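Local coordinates for protein KLLA0E08119p (Kluyveromyces lactis, PDB 3VA7) that probably catalyses the biotin-dependent, ATP-driven carboxylation of urea to urea-1-carboxylate, as the urea carboxylase part of a longer yeast enzyme that probably also hydrolyses this product, at residues E766-G771 against L808-D813. Numbering follows the deposited sequence.
Sequences ELWKVG and LLELSD
L811 packs its methyl groups against the E766–K769 salt bridge, joining the short helix 767-770 of the carboxyltransferase A and B subdomains to the extended loop between helix 786-802 and strand 824-828. Three residues carry most of the buried surface: L811, E766 and K769. The ion pair is local to 766-771, with K769 NZ 2.9 Å from E766 OE1, which it meets on the syn side, 21° out of the carboxylate plane; the bond to OE2 is weak. E766 can offer its carboxylate to K769 because its chain bends at chi2 (-90°), whereas K769 runs out extended beyond CG, its CG lying over one face of the W768 ring. The E766 and L811 side chains cross at about a right angle, bringing L811 CD2 to 3.5 Å from E766 OE1. The same methyl sits 3.4 Å from K769 NZ, so one methyl touches both partners of the ion pair. E766 OE1 is further gripped by the backbone N of G666 in strand 662-669, which also packs against K769 and L811. With an alanine in place of E766, the K769 ammonium is likely to lose its carboxylate mate, the G666 N-H this acceptor, and L811 the surface its methyls rest on. Beside this cover, E810 has OE1 hydrogen-bonded to T656 and OE2 turned to the tryptophan through solvent: one water, lying in the indole plane at its edge, accepts from W768 NE1 at 3.2 Å and donates to E810 OE2 at 3.2 Å.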
loop_
_atom_site.group_PDB
_atom_site.type_symbol
_atom_site.label_atom_id
_atom_site.label_comp_id
_atom_site.label_asym_id
_atom_site.label_seq_id
_atom_site.Cartn_x
_atom_site.Cartn_y
_atom_site.Cartn_z
ATOM N N GLU A 766 29.409 -0.217 1.622
ATOM C CA GLU A 766 29.471 0.408 2.934
ATOM C C GLU A 766 28.097 0.800 3.541
ATOM O O GLU A 766 27.998 1.052 4.749
ATOM C CB GLU A 766 30.438 1.593 2.934
ATOM C CG GLU A 766 31.834 1.160 2.620
ATOM C CD GLU A 766 32.580 0.798 3.875
ATOM O OE1 GLU A 766 32.806 1.731 4.671
ATOM O OE2 GLU A 766 32.911 -0.385 4.073
ATOM N N LEU A 767 27.053 0.831 2.715
ATOM C CA LEU A 767 25.700 1.211 3.178
ATOM C C LEU A 767 25.187 0.375 4.353
ATOM O O LEU A 767 24.469 0.906 5.178
ATOM C CB LEU A 767 24.686 1.197 2.019
ATOM C CG LEU A 767 24.484 2.603 1.471
ATOM C CD1 LEU A 767 23.552 2.600 0.256
ATOM C CD2 LEU A 767 23.896 3.477 2.569
ATOM N N TRP A 768 25.556 -0.912 4.426
ATOM C CA TRP A 768 25.149 -1.757 5.538
ATOM C C TRP A 768 25.520 -1.175 6.875
ATOM O O TRP A 768 24.826 -1.397 7.820
ATOM C CB TRP A 768 25.743 -3.150 5.451
ATOM C CG TRP A 768 27.156 -3.276 6.047
ATOM C CD1 TRP A 768 28.346 -3.147 5.376
ATOM C CD2 TRP A 768 27.500 -3.555 7.420
ATOM N NE1 TRP A 768 29.411 -3.320 6.248
ATOM C CE2 TRP A 768 28.924 -3.579 7.502
ATOM C CE3 TRP A 768 26.748 -3.783 8.585
ATOM C CZ2 TRP A 768 29.612 -3.840 8.706
ATOM C CZ3 TRP A 768 27.424 -4.018 9.780
ATOM C CH2 TRP A 768 28.855 -4.046 9.827
ATOM N N LYS A 769 26.619 -0.443 6.951
ATOM C CA LYS A 769 27.007 0.207 8.188
ATOM C C LYS A 769 25.939 1.184 8.594
ATOM O O LYS A 769 25.543 1.230 9.788
ATOM C CB LYS A 769 28.368 0.918 8.083
ATOM C CG LYS A 769 29.571 -0.027 8.216
ATOM C CD LYS A 769 30.881 0.676 7.844
ATOM C CE LYS A 769 31.954 -0.355 7.784
ATOM N NZ LYS A 769 33.137 0.073 6.991
ATOM N N VAL A 770 25.464 1.952 7.606
ATOM C CA VAL A 770 24.462 2.988 7.843
ATOM C C VAL A 770 23.174 2.347 8.357
ATOM O O VAL A 770 22.508 2.901 9.227
ATOM C CB VAL A 770 24.258 3.869 6.591
ATOM C CG1 VAL A 770 23.251 4.991 6.848
ATOM C CG2 VAL A 770 25.591 4.471 6.202
ATOM N N GLY A 771 22.869 1.149 7.897
ATOM C CA GLY A 771 21.773 0.370 8.511
ATOM C C GLY A 771 21.953 -0.130 9.958
ATOM O O GLY A 771 21.092 -0.834 10.497
ATOM N N LEU A 808 35.714 -12.276 2.557
ATOM C CA LEU A 808 35.157 -10.960 2.823
ATOM C C LEU A 808 36.238 -9.942 3.082
ATOM O O LEU A 808 37.039 -10.101 3.995
ATOM C CB LEU A 808 34.197 -10.986 4.040
ATOM C CG LEU A 808 33.633 -9.645 4.599
ATOM C CD1 LEU A 808 32.511 -9.086 3.691
ATOM C CD2 LEU A 808 33.177 -9.701 6.068
ATOM N N LEU A 809 36.226 -8.871 2.304
ATOM C CA LEU A 809 37.120 -7.765 2.502
ATOM C C LEU A 809 36.400 -6.661 3.224
ATOM O O LEU A 809 35.224 -6.472 3.005
ATOM C CB LEU A 809 37.557 -7.249 1.159
ATOM C CG LEU A 809 38.884 -7.796 0.714
ATOM C CD1 LEU A 809 38.710 -8.329 -0.703
ATOM C CD2 LEU A 809 39.886 -6.642 0.788
ATOM N N GLU A 810 37.120 -5.937 4.074
ATOM C CA GLU A 810 36.557 -4.860 4.856
ATOM C C GLU A 810 37.532 -3.720 4.839
ATOM O O GLU A 810 38.717 -3.914 4.551
ATOM C CB GLU A 810 36.274 -5.270 6.300
ATOM C CG GLU A 810 35.017 -6.121 6.486
ATOM C CD GLU A 810 34.555 -6.189 7.947
ATOM O OE1 GLU A 810 35.308 -6.812 8.768
ATOM O OE2 GLU A 810 33.438 -5.641 8.249
ATOM N N LEU A 811 37.015 -2.528 5.115
ATOM C CA LEU A 811 37.809 -1.331 5.318
ATOM C C LEU A 811 39.104 -1.627 6.099
ATOM O O LEU A 811 39.095 -2.355 7.121
ATOM C CB LEU A 811 36.945 -0.321 6.078
ATOM C CG LEU A 811 36.917 1.108 5.567
ATOM C CD1 LEU A 811 36.615 1.092 4.090
ATOM C CD2 LEU A 811 35.921 1.983 6.311
ATOM N N SER A 812 40.213 -1.090 5.598
ATOM C CA SER A 812 41.496 -1.120 6.314
ATOM C C SER A 812 42.339 0.008 5.760
ATOM O O SER A 812 42.123 0.416 4.615
ATOM C CB SER A 812 42.217 -2.464 6.164
ATOM O OG SER A 812 42.546 -2.711 4.810
ATOM N N ASP A 813 43.279 0.519 6.556
ATOM C CA ASP A 813 43.998 1.742 6.176
ATOM C C ASP A 813 44.582 1.796 4.777
ATOM O O ASP A 813 44.525 2.848 4.145
ATOM C CB ASP A 813 45.043 2.108 7.213
ATOM C CG ASP A 813 44.420 2.284 8.572
ATOM O OD1 ASP A 813 43.467 3.099 8.659
ATOM O OD2 ASP A 813 44.833 1.569 9.527
HETATM O O HOH W 1 32.589 -3.805 5.817
#